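PDB 1ZJ8: sulfite reductase [ferredoxin] from Mycobacterium tuberculosis, which catalyses the ferredoxin-dependent reduction of sulfite to sulfide, a six-electron reaction run with one siroheme and one [4Fe-4S] cluster per subunit. Local coordinates for residues Ser182-Glu187 and Lys391-Asp396; Leu193-Ala198 and Thr221-Leu226; Gly351-Gly356 and Ile397-Leu402; Val357-Gly362 and Leu412-Arg417; Pro244-Gly249 and Gly269-Leu274. All coordinates share one frame; numbering follows the deposited sequence.

Interaction 1: residues Ser182-Glu187 and Lys391-Asp396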
# COMPACT_ATOMS: atom_id res chain seq x y z
N SER A 182 11.84 -4.79 1.88
CA SER A 182 12.02 -5.88 0.93
C SER A 182 11.51 -7.18 1.53
O SER A 182 11.96 -7.60 2.62
CB SER A 182 13.49 -6.09 0.56
OG SER A 182 13.68 -7.35 -0.04
N PRO A 183 10.58 -7.84 0.82
CA PRO A 183 10.15 -9.19 1.16
C PRO A 183 11.27 -10.20 1.24
O PRO A 183 11.03 -11.30 1.70
CB PRO A 183 9.25 -9.57 -0.02
CG PRO A 183 8.75 -8.32 -0.54
CD PRO A 183 9.85 -7.32 -0.34
N LEU A 184 12.46 -9.86 0.74
CA LEU A 184 13.63 -10.74 0.83
C LEU A 184 14.79 -10.08 1.56
O LEU A 184 15.95 -10.37 1.29
CB LEU A 184 14.08 -11.20 -0.56
CG LEU A 184 13.38 -12.51 -0.93
CD1 LEU A 184 12.06 -12.23 -1.65
CD2 LEU A 184 14.31 -13.35 -1.76
N ALA A 185 14.46 -9.19 2.49
CA ALA A 185 15.47 -8.51 3.26
C ALA A 185 16.33 -9.54 4.02
O ALA A 185 15.79 -10.38 4.76
CB ALA A 185 14.82 -7.54 4.21
N GLY A 186 17.64 -9.51 3.78
CA GLY A 186 18.57 -10.45 4.42
C GLY A 186 18.80 -11.78 3.73
O GLY A 186 19.63 -12.58 4.19
N GLU A 187 18.07 -12.04 2.65
CA GLU A 187 18.28 -13.29 1.90
C GLU A 187 18.44 -13.15 0.38
O GLU A 187 18.88 -14.11 -0.27
CB GLU A 187 17.17 -14.29 2.22
CG GLU A 187 17.02 -14.61 3.73
CD GLU A 187 18.24 -15.33 4.34
OE1 GLU A 187 19.12 -15.78 3.56
OE2 GLU A 187 18.28 -15.47 5.60
N LYS A 391 0.96 -9.63 -2.36
CA LYS A 391 1.38 -11.01 -2.54
C LYS A 391 2.02 -11.52 -1.27
O LYS A 391 2.19 -10.76 -0.31
CB LYS A 391 2.32 -11.12 -3.74
CG LYS A 391 1.56 -11.07 -5.11
CD LYS A 391 1.89 -9.86 -5.98
CE LYS A 391 1.00 -9.75 -7.25
NZ LYS A 391 -0.27 -8.99 -7.14
N LEU A 392 2.33 -12.81 -1.22
CA LEU A 392 3.11 -13.31 -0.08
C LEU A 392 4.22 -14.24 -0.48
O LEU A 392 4.07 -15.04 -1.40
CB LEU A 392 2.22 -13.96 0.99
CG LEU A 392 0.81 -14.45 0.65
CD1 LEU A 392 0.22 -15.22 1.85
CD2 LEU A 392 -0.10 -13.29 0.29
N VAL A 393 5.34 -14.14 0.25
CA VAL A 393 6.46 -15.03 0.02
C VAL A 393 6.94 -15.71 1.30
O VAL A 393 7.04 -15.07 2.35
CB VAL A 393 7.61 -14.33 -0.78
CG1 VAL A 393 7.37 -12.84 -0.89
CG2 VAL A 393 8.98 -14.65 -0.22
N ILE A 394 7.20 -17.02 1.19
CA ILE A 394 7.71 -17.87 2.28
C ILE A 394 9.20 -18.11 2.12
O ILE A 394 9.62 -18.55 1.06
CB ILE A 394 7.08 -19.29 2.23
CG1 ILE A 394 5.59 -19.27 1.87
CG2 ILE A 394 7.29 -20.02 3.55
CD1 ILE A 394 4.71 -18.71 2.94
N LEU A 395 10.00 -17.90 3.16
CA LEU A 395 11.44 -18.15 3.09
C LEU A 395 11.87 -19.52 3.66
O LEU A 395 11.07 -20.22 4.28
CB LEU A 395 12.18 -17.04 3.82
CG LEU A 395 11.74 -15.61 3.56
CD1 LEU A 395 12.63 -14.69 4.33
CD2 LEU A 395 11.80 -15.30 2.10
N ASP A 396 13.14 -19.86 3.45
CA ASP A 396 13.77 -21.03 4.06
C ASP A 396 13.10 -22.34 3.68
O ASP A 396 12.90 -23.20 4.54
CB ASP A 396 13.78 -20.90 5.58
CG ASP A 396 14.09 -19.48 6.05
OD1 ASP A 396 14.53 -18.65 5.22
OD2 ASP A 396 13.87 -19.20 7.25
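Leu395 and Val393 point from strand 392-397 against the turn 182-187, where Pro183, Leu184 and Glu187 receive them. The side chain of Leu395 can be followed outward. Its CB leaves the strand toward the turn, and chi1 of -45° sets CG beside the backbone N, anti to the carbonyl carbon. At CG the chain forks. CD2 faces Pro183 and Leu184, 4.1 Å from Pro183 O and 4.4 Å from Leu184 CG, while CD1 lies 4.4 Å from Glu187 CG and so meets the aliphatic part of an acidic side chain. Val393, two residues back, forks likewise: its CG1 is 3.9 Å from Pro183 CB, and its CG2 is 4.2 Å from Leu184 CD1, the two side chains crossing at about a right angle. The contact is largely apolar, and the polar atoms look to other partners. Glu187 OE2 forms a salt bridge with Arg383, which also pairs with Asp396 OD1 and would offset the repulsion of two carboxylates whose Glu187 OE2 and Asp396 OD1 stand 4.9 Å apart. Within the turn, Ser182 OG accepts from Leu184 N at 2.9 Å, an ST turn. Ile394 points the opposite way, onto Val372 and Met376 of helix 366-379. This alternation is that of a strand in a covered antiparallel sheet: the ferredoxin-like half domain has a helix on one face, and on the other the turn that follows strand 176-181 of the 4Fe-4S domain.

Interaction 2: residues Leu193-Ala198 and Thr221-Leu226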
# COMPACT_ATOMS: atom_id res chain seq x y z
N LEU A 193 22.20 -4.24 0.65
CA LEU A 193 22.33 -4.64 2.06
C LEU A 193 20.94 -5.05 2.69
O LEU A 193 19.91 -5.07 2.00
CB LEU A 193 23.01 -3.53 2.87
CG LEU A 193 22.20 -2.31 3.30
CD1 LEU A 193 23.06 -1.39 4.13
CD2 LEU A 193 21.62 -1.57 2.13
N ASP A 194 20.93 -5.42 3.97
CA ASP A 194 19.67 -5.70 4.68
C ASP A 194 19.45 -4.62 5.71
O ASP A 194 20.05 -4.66 6.79
CB ASP A 194 19.67 -7.05 5.37
CG ASP A 194 18.35 -7.33 6.10
OD1 ASP A 194 17.39 -6.57 5.91
OD2 ASP A 194 18.25 -8.31 6.86
N PRO A 195 18.53 -3.69 5.43
CA PRO A 195 18.38 -2.58 6.32
C PRO A 195 17.28 -2.86 7.36
O PRO A 195 16.81 -1.92 8.01
CB PRO A 195 17.96 -1.47 5.37
CG PRO A 195 17.08 -2.17 4.39
CD PRO A 195 17.55 -3.62 4.34
N THR A 196 16.87 -4.12 7.51
CA THR A 196 15.82 -4.47 8.45
C THR A 196 16.06 -3.83 9.81
O THR A 196 15.15 -3.27 10.40
CB THR A 196 15.72 -5.96 8.68
OG1 THR A 196 15.51 -6.61 7.44
CG2 THR A 196 14.56 -6.26 9.63
N TRP A 197 17.30 -3.90 10.28
CA TRP A 197 17.67 -3.24 11.52
C TRP A 197 17.12 -1.81 11.65
O TRP A 197 16.70 -1.42 12.74
CB TRP A 197 19.17 -3.16 11.67
CG TRP A 197 19.57 -2.58 12.97
CD1 TRP A 197 19.74 -3.24 14.15
CD2 TRP A 197 19.85 -1.20 13.24
NE1 TRP A 197 20.12 -2.37 15.14
CE2 TRP A 197 20.18 -1.11 14.61
CE3 TRP A 197 19.85 -0.04 12.46
CZ2 TRP A 197 20.52 0.11 15.21
CZ3 TRP A 197 20.19 1.16 13.05
CH2 TRP A 197 20.52 1.23 14.41
N ALA A 198 17.14 -1.04 10.57
CA ALA A 198 16.68 0.35 10.64
C ALA A 198 15.17 0.40 10.90
O ALA A 198 14.70 1.24 11.66
CB ALA A 198 17.04 1.12 9.37
N THR A 221 6.37 5.39 4.61
CA THR A 221 7.79 5.16 4.58
C THR A 221 8.14 3.82 3.92
O THR A 221 7.46 2.79 4.13
CB THR A 221 8.36 5.25 6.02
OG1 THR A 221 8.18 6.58 6.51
CG2 THR A 221 9.83 4.89 6.06
N ALA A 222 9.22 3.84 3.13
CA ALA A 222 9.76 2.64 2.52
C ALA A 222 11.29 2.51 2.71
O ALA A 222 12.03 3.45 2.41
CB ALA A 222 9.41 2.63 1.08
N ILE A 223 11.75 1.35 3.19
CA ILE A 223 13.19 1.09 3.38
C ILE A 223 13.63 -0.29 2.85
O ILE A 223 13.16 -1.31 3.37
CB ILE A 223 13.55 1.19 4.87
CG1 ILE A 223 13.32 2.62 5.38
CG2 ILE A 223 15.01 0.79 5.10
CD1 ILE A 223 13.48 2.76 6.86
N SER A 224 14.54 -0.33 1.87
CA SER A 224 14.98 -1.60 1.26
C SER A 224 16.32 -1.50 0.52
O SER A 224 16.62 -0.48 -0.08
CB SER A 224 13.89 -2.14 0.31
OG SER A 224 14.30 -3.28 -0.43
N GLY A 225 17.09 -2.58 0.54
CA GLY A 225 18.29 -2.71 -0.29
C GLY A 225 18.01 -3.25 -1.69
O GLY A 225 18.95 -3.66 -2.38
N LEU A 226 16.73 -3.31 -2.06
CA LEU A 226 16.28 -3.49 -3.46
C LEU A 226 15.24 -2.41 -3.77
O LEU A 226 14.66 -1.84 -2.86
CB LEU A 226 15.60 -4.86 -3.67
CG LEU A 226 16.43 -6.14 -3.67
CD1 LEU A 226 15.53 -7.36 -3.80
CD2 LEU A 226 17.45 -6.10 -4.80
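The pyrrolidine ring of Pro195 turns its CB-CG-CD rim toward strand 219-224. CB and CG both lie 3.7 Å from Ile223 CG2, CG is also 3.8 Å from Ser224 CA, and CD stands 4.0 Å from Gly225 N, so the rim touches the Ile223 methyl and then the backbone of Ser224 and Gly225. Ile223 supplies the methyl: with chi1 of -64° its CG1 sits beside the backbone N, while CG2 is anti to that nitrogen. The Pro195 and Ile223 side chains slide past each other in opposite directions. Nearby the chains come close backbone to backbone, with Leu193 O 3.7 Å from Gly225 CA; glycine has no side chain to stand between them. The carboxylate of Asp194 turns back on its own segment, where OD1 accepts from Thr196 N at 3.0 Å. This donor comes from above the carboxylate plane, 56° out of it, and the bond makes an Asx turn around Pro195, the N-cap of helix 196-206. The helix belongs to a beta-alpha-beta crossover that links the parallel strands 176-181 and 219-224, and the contact places its N-cap beside the end of strand 219-224. Leu250 of strand 249-254 packs on Leu193, Pro195 and Ile223 alike, and Val277 of helix 277-291 reaches both Ala198 and Ile223.

Interaction 3: residues Gly351-Gly356 and Ile397-Leu402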
# COMPACT_ATOMS: atom_id res chain seq x y z
N GLY A 351 21.17 -20.50 1.05
CA GLY A 351 21.24 -21.72 0.28
C GLY A 351 19.89 -22.38 0.11
O GLY A 351 19.77 -23.31 -0.68
N LEU A 352 18.88 -21.93 0.85
CA LEU A 352 17.53 -22.44 0.71
C LEU A 352 16.77 -21.67 -0.38
O LEU A 352 17.37 -21.00 -1.22
CB LEU A 352 16.79 -22.37 2.06
CG LEU A 352 17.51 -23.08 3.20
CD1 LEU A 352 16.71 -22.95 4.51
CD2 LEU A 352 17.80 -24.54 2.85
N ASN A 353 15.44 -21.78 -0.40
CA ASN A 353 14.64 -21.10 -1.40
C ASN A 353 13.58 -20.21 -0.82
O ASN A 353 13.04 -20.47 0.24
CB ASN A 353 13.91 -22.11 -2.28
CG ASN A 353 14.85 -22.96 -3.07
OD1 ASN A 353 15.34 -22.57 -4.14
ND2 ASN A 353 15.11 -24.16 -2.54
N ALA A 354 13.26 -19.15 -1.56
CA ALA A 354 12.05 -18.36 -1.34
C ALA A 354 11.02 -18.63 -2.45
O ALA A 354 11.36 -18.68 -3.63
CB ALA A 354 12.39 -16.87 -1.32
N VAL A 355 9.76 -18.74 -2.07
CA VAL A 355 8.67 -19.03 -2.99
C VAL A 355 7.63 -17.93 -2.85
O VAL A 355 7.08 -17.74 -1.77
CB VAL A 355 8.05 -20.41 -2.63
CG1 VAL A 355 6.81 -20.72 -3.45
CG2 VAL A 355 9.09 -21.49 -2.78
N GLY A 356 7.37 -17.18 -3.91
CA GLY A 356 6.32 -16.14 -3.88
C GLY A 356 5.04 -16.61 -4.56
O GLY A 356 5.08 -17.23 -5.63
N ILE A 397 12.74 -22.48 2.41
CA ILE A 397 12.23 -23.74 1.86
C ILE A 397 13.44 -24.52 1.29
O ILE A 397 14.04 -24.09 0.29
CB ILE A 397 11.16 -23.52 0.71
CG1 ILE A 397 10.04 -22.56 1.12
CG2 ILE A 397 10.53 -24.84 0.27
CD1 ILE A 397 9.42 -22.86 2.48
N PRO A 398 13.80 -25.65 1.92
CA PRO A 398 14.83 -26.49 1.32
C PRO A 398 14.36 -27.22 0.06
O PRO A 398 13.16 -27.48 -0.10
CB PRO A 398 15.18 -27.48 2.44
CG PRO A 398 13.97 -27.56 3.28
CD PRO A 398 13.30 -26.21 3.19
N ASP A 399 15.31 -27.54 -0.82
CA ASP A 399 15.02 -28.17 -2.11
C ASP A 399 14.18 -29.44 -2.01
O ASP A 399 13.26 -29.64 -2.81
CB ASP A 399 16.32 -28.50 -2.86
CG ASP A 399 16.94 -27.28 -3.51
OD1 ASP A 399 16.23 -26.29 -3.69
OD2 ASP A 399 18.14 -27.31 -3.85
N ALA A 400 14.49 -30.30 -1.05
CA ALA A 400 13.74 -31.55 -0.88
C ALA A 400 12.22 -31.34 -0.73
O ALA A 400 11.41 -32.15 -1.20
CB ALA A 400 14.29 -32.29 0.33
N LEU A 401 11.84 -30.27 -0.06
CA LEU A 401 10.48 -30.04 0.37
C LEU A 401 9.75 -29.07 -0.53
O LEU A 401 8.56 -28.79 -0.34
CB LEU A 401 10.52 -29.49 1.81
CG LEU A 401 11.20 -30.44 2.81
CD1 LEU A 401 11.46 -29.79 4.15
CD2 LEU A 401 10.36 -31.71 2.98
N LEU A 402 10.47 -28.53 -1.51
CA LEU A 402 9.94 -27.45 -2.34
C LEU A 402 8.69 -27.87 -3.06
O LEU A 402 7.65 -27.26 -2.91
CB LEU A 402 10.98 -26.99 -3.37
CG LEU A 402 10.68 -25.74 -4.21
CD1 LEU A 402 10.38 -24.55 -3.32
CD2 LEU A 402 11.88 -25.40 -5.10
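Asn353 and Ile397 form an antiparallel hydrogen-bonded pair at the end of strand 392-397, just where the chain of this ferredoxin-like half domain leaves the sheet for helix 399-411. This part is buried and bonded on several sides. Ile397 N donates to Asn353 O at 3.0 Å, while Ile397 O takes two donors from one residue: Asn353 N at 2.8 Å and Asn353 ND2 at 3.0 Å, arriving from opposite faces of its plane. In the Asn353 side chain, chi1 of -63° puts CG beside the backbone N; chi2 of -82° then turns the amide, and ND2 meets Ile397 O. Two residues on, Val355 CG2 touches both Leu402 CD1 (3.4 Å) and, more loosely, Ile397 CG1 (4.2 Å). Toward solvent, the looser packing is that of Leu352, which lies alongside Pro398, pointing the same way, with Leu352 CD2 4.0 Å from Pro398 CB. Asp399 is solvent-exposed but bonded: it reaches back with its carboxylate, whose OD1 also forms a salt bridge with Arg347. Asp399 OD1 receives Asn353 ND2 at 2.7 Å on its anti side, 34° out of the carboxylate plane.

Interaction 4: residues Val357-Gly362 and Leu412-Arg417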
# COMPACT_ATOMS: atom_id res chain seq x y z
N VAL A 357 3.91 -16.32 -3.94
CA VAL A 357 2.63 -16.75 -4.49
C VAL A 357 1.72 -15.58 -4.72
O VAL A 357 1.81 -14.55 -4.05
CB VAL A 357 1.87 -17.74 -3.58
CG1 VAL A 357 2.51 -19.09 -3.64
CG2 VAL A 357 1.78 -17.23 -2.15
N ALA A 358 0.82 -15.75 -5.67
CA ALA A 358 -0.02 -14.66 -6.15
C ALA A 358 -1.47 -15.02 -5.96
O ALA A 358 -2.02 -15.80 -6.72
CB ALA A 358 0.23 -14.37 -7.65
N PRO A 359 -2.10 -14.42 -4.94
CA PRO A 359 -3.54 -14.52 -4.87
C PRO A 359 -4.12 -13.58 -5.93
O PRO A 359 -3.38 -13.12 -6.82
CB PRO A 359 -3.85 -14.07 -3.45
CG PRO A 359 -2.60 -13.39 -2.92
CD PRO A 359 -1.51 -13.60 -3.87
N ILE A 360 -5.41 -13.31 -5.86
CA ILE A 360 -6.05 -12.37 -6.75
C ILE A 360 -6.31 -11.08 -5.97
O ILE A 360 -7.22 -11.01 -5.14
CB ILE A 360 -7.38 -12.95 -7.29
CG1 ILE A 360 -7.11 -14.12 -8.24
CG2 ILE A 360 -8.19 -11.86 -7.99
CD1 ILE A 360 -8.36 -14.74 -8.85
N ALA A 361 -5.49 -10.07 -6.24
CA ALA A 361 -5.63 -8.76 -5.63
C ALA A 361 -5.70 -8.85 -4.13
O ALA A 361 -6.58 -8.29 -3.55
CB ALA A 361 -6.88 -8.09 -6.14
N GLY A 362 -4.79 -9.62 -3.52
CA GLY A 362 -4.66 -9.67 -2.07
C GLY A 362 -5.69 -10.50 -1.31
O GLY A 362 -5.57 -10.67 -0.09
N LEU A 412 -4.67 -24.35 -2.31
CA LEU A 412 -5.35 -23.21 -1.68
C LEU A 412 -5.58 -22.03 -2.63
O LEU A 412 -6.09 -21.00 -2.22
CB LEU A 412 -4.55 -22.69 -0.51
CG LEU A 412 -4.33 -23.62 0.67
CD1 LEU A 412 -3.10 -23.17 1.41
CD2 LEU A 412 -5.54 -23.60 1.56
N GLY A 413 -5.17 -22.15 -3.89
CA GLY A 413 -5.33 -21.06 -4.87
C GLY A 413 -4.25 -19.99 -4.81
O GLY A 413 -4.44 -18.87 -5.29
N LEU A 414 -3.11 -20.33 -4.22
CA LEU A 414 -1.97 -19.42 -4.16
C LEU A 414 -0.86 -19.92 -5.10
O LEU A 414 -0.07 -20.79 -4.74
CB LEU A 414 -1.47 -19.29 -2.73
CG LEU A 414 -2.46 -18.66 -1.75
CD1 LEU A 414 -2.03 -18.87 -0.29
CD2 LEU A 414 -2.60 -17.18 -2.04
N GLN A 415 -0.82 -19.34 -6.30
CA GLN A 415 -0.00 -19.86 -7.40
C GLN A 415 1.35 -19.23 -7.38
O GLN A 415 1.44 -18.02 -7.29
CB GLN A 415 -0.68 -19.58 -8.75
CG GLN A 415 -2.16 -19.97 -8.76
CD GLN A 415 -2.83 -19.85 -10.12
OE1 GLN A 415 -2.35 -19.15 -11.03
NE2 GLN A 415 -3.97 -20.53 -10.26
N SER A 416 2.39 -20.05 -7.45
CA SER A 416 3.75 -19.56 -7.64
C SER A 416 4.09 -19.39 -9.12
O SER A 416 5.08 -18.72 -9.48
CB SER A 416 4.72 -20.52 -6.98
OG SER A 416 4.40 -21.83 -7.33
N ARG A 417 3.26 -19.97 -9.97
CA ARG A 417 3.35 -19.78 -11.42
C ARG A 417 2.02 -19.28 -11.95
O ARG A 417 1.29 -20.00 -12.64
CB ARG A 417 3.70 -21.08 -12.13
CG ARG A 417 5.10 -21.65 -11.84
CD ARG A 417 5.15 -23.05 -12.42
NE ARG A 417 6.32 -23.87 -12.12
CZ ARG A 417 6.45 -25.14 -12.54
NH1 ARG A 417 5.48 -25.71 -13.27
NH2 ARG A 417 7.54 -25.86 -12.24
O HOH W 1 -4.61 -16.74 -6.88
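Val357 and Leu414 meet where the chain leaving strand 353-357 passes the chain leaving helix 399-411, and their side chains cross obliquely, with Val357 CB 3.8 Å from Leu414 CB. Val357 carries CG1 beside the backbone N, anti to the carbonyl carbon (chi1 -75°). This branch lies 3.3 Å from Leu414 O, whereas CG2 stays against Leu414 CB. Leu414 CD2 in turn meets the Pro359 ring: it is 3.6 Å from Pro359 CB and also touches Pro359 CG. Leucine thus lies across both Val357 and Pro359, joining them into one apolar patch. Beside the patch the backbones are tied. Ala358 N donates to Gln415 O at 2.9 Å, and the same oxygen lies 3.3 Å from Val357 CA in a CA-H...O contact. A water completes the tie, donating to Ala358 O at 2.8 Å and to Gly413 O at 2.7 Å, so two carbonyls that could not bond each other share a donor. Gly413, at positive phi, ends helix 399-411 in a Schellman motif and turns the chain toward this meeting. Around it, Leu414 is also covered by Ile368 and Val372 of helix 366-379, Val357 touches Leu409 and Ser416 touches Ile406, both of helix 399-411, and Val357 is hydrogen-bonded through its backbone to Leu392 in the adjacent strand 392-397.

Interaction 5: residues Pro244-Gly249 and Gly269-Leu274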
# COMPACT_ATOMS: atom_id res chain seq x y z
N PRO A 244 30.76 4.85 -3.78
CA PRO A 244 32.07 4.37 -4.24
C PRO A 244 33.14 4.50 -3.18
O PRO A 244 34.04 3.67 -3.13
CB PRO A 244 32.38 5.26 -5.45
CG PRO A 244 31.52 6.44 -5.29
CD PRO A 244 30.27 5.97 -4.61
N GLU A 245 33.05 5.54 -2.35
CA GLU A 245 33.97 5.68 -1.23
C GLU A 245 33.52 4.95 0.03
O GLU A 245 34.33 4.28 0.67
CB GLU A 245 34.25 7.16 -0.92
CG GLU A 245 35.70 7.39 -0.50
CD GLU A 245 35.87 8.57 0.42
OE1 GLU A 245 35.37 9.67 0.07
OE2 GLU A 245 36.52 8.39 1.49
N HIS A 246 32.24 5.07 0.38
CA HIS A 246 31.78 4.71 1.72
C HIS A 246 31.10 3.35 1.77
O HIS A 246 30.75 2.88 2.84
CB HIS A 246 30.85 5.80 2.27
CG HIS A 246 31.50 7.14 2.45
ND1 HIS A 246 32.75 7.29 3.03
CD2 HIS A 246 31.06 8.39 2.17
CE1 HIS A 246 33.05 8.58 3.08
NE2 HIS A 246 32.04 9.26 2.57
N GLY A 247 30.90 2.70 0.63
CA GLY A 247 30.33 1.35 0.62
C GLY A 247 28.80 1.32 0.73
O GLY A 247 28.13 2.33 0.44
N PRO A 248 28.23 0.15 1.14
CA PRO A 248 26.78 0.01 1.08
C PRO A 248 26.05 0.92 2.05
O PRO A 248 26.48 1.08 3.19
CB PRO A 248 26.55 -1.48 1.42
CG PRO A 248 27.90 -2.14 1.28
CD PRO A 248 28.87 -1.07 1.67
N GLY A 249 24.96 1.52 1.60
CA GLY A 249 24.17 2.42 2.44
C GLY A 249 22.89 2.79 1.74
O GLY A 249 22.50 2.13 0.77
N GLY A 269 19.76 13.70 -2.76
CA GLY A 269 21.16 13.70 -3.20
C GLY A 269 22.12 13.16 -2.14
O GLY A 269 23.34 13.37 -2.24
N ALA A 270 21.57 12.42 -1.17
CA ALA A 270 22.27 12.05 0.05
C ALA A 270 22.47 10.55 0.17
O ALA A 270 21.62 9.76 -0.26
CB ALA A 270 21.50 12.56 1.27
N TRP A 271 23.60 10.17 0.79
CA TRP A 271 23.91 8.78 1.18
C TRP A 271 23.90 8.71 2.71
O TRP A 271 24.48 9.56 3.38
CB TRP A 271 25.28 8.36 0.62
CG TRP A 271 25.72 6.92 0.91
CD1 TRP A 271 25.41 5.80 0.16
CD2 TRP A 271 26.55 6.46 1.99
NE1 TRP A 271 26.00 4.68 0.72
CE2 TRP A 271 26.71 5.05 1.83
CE3 TRP A 271 27.18 7.10 3.07
CZ2 TRP A 271 27.47 4.27 2.72
CZ3 TRP A 271 27.95 6.32 3.96
CH2 TRP A 271 28.08 4.92 3.78
N VAL A 272 23.25 7.70 3.25
CA VAL A 272 23.08 7.55 4.69
C VAL A 272 23.48 6.14 5.13
O VAL A 272 22.87 5.15 4.70
CB VAL A 272 21.61 7.78 5.07
CG1 VAL A 272 21.40 7.68 6.58
CG2 VAL A 272 21.12 9.14 4.54
N PRO A 273 24.50 6.02 6.01
CA PRO A 273 24.91 4.66 6.40
C PRO A 273 23.81 4.03 7.26
O PRO A 273 23.03 4.74 7.92
CB PRO A 273 26.19 4.91 7.21
CG PRO A 273 26.00 6.31 7.79
CD PRO A 273 25.24 7.07 6.74
N LEU A 274 23.72 2.71 7.26
CA LEU A 274 22.60 2.05 7.94
C LEU A 274 22.35 2.52 9.39
O LEU A 274 21.19 2.65 9.82
CB LEU A 274 22.77 0.52 7.87
CG LEU A 274 21.60 -0.30 8.43
CD1 LEU A 274 20.26 0.06 7.77
CD2 LEU A 274 21.90 -1.78 8.24
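In Trp271, chi1 of -178° sets CG anti to the backbone N, and chi2 of 87° turns the indole so that one face meets His246 CB; His246 keeps CG beside its own N (chi1 -63°). The meeting is a CH-pi contact: His246 CB lies 3.6 Å from the centroid of the Trp271 six-membered ring, 26° off the ring normal and thus over the face, displaced toward the rim at CH2 and CZ3. Beyond CB the imidazole carries on obliquely past the indole, with His246 CG 3.9 Å from Trp271 CZ3. The opposite face of the indole has Pro273 N above it. His246 and Gly247 together stand across from His243, a classic beta bulge in the antiparallel hairpin of strands 236-243 and 249-254, and the His243 ring stacks on that of His246. From Gly247 on, the backbone passes the indole: Gly247 O comes to 3.1 Å from Trp271 CZ2, Pro248 O to 3.4 Å from the same atom, and Gly249 CA to 3.4 Å from Trp271 NE1. A weak hydrogen bond joins NE1 to Val241 O, in the strand before the turn. Gly249, which has no side chain, also brings CA within 3.8 Å of Val272 O.

Interactions 2 and 5 both reach one mixed sheet of the first 4Fe-4S domain, their centres about 13 Å apart, and meet where Leu274 packs on Pro195 and Ala198. Interaction 3 and segment 357-362 of interaction 4 lie in the second ferredoxin-like half domain; interactions 3 and 4, centres about 17 Å apart, touch through Ser416 against Val355 and Gly356. Interaction 1 joins the 4Fe-4S domain to this half domain: Ala185 packs on Asp194 of interaction 2, while strand 392-397 pairs with strand 353-357. Along the chain, interactions 2 and 5 are nested within the loop closed by interaction 1, whose segments alternate with those of 3 and 4. Interactions 4 and 5, the farthest pair, have centres about 37 Å apart.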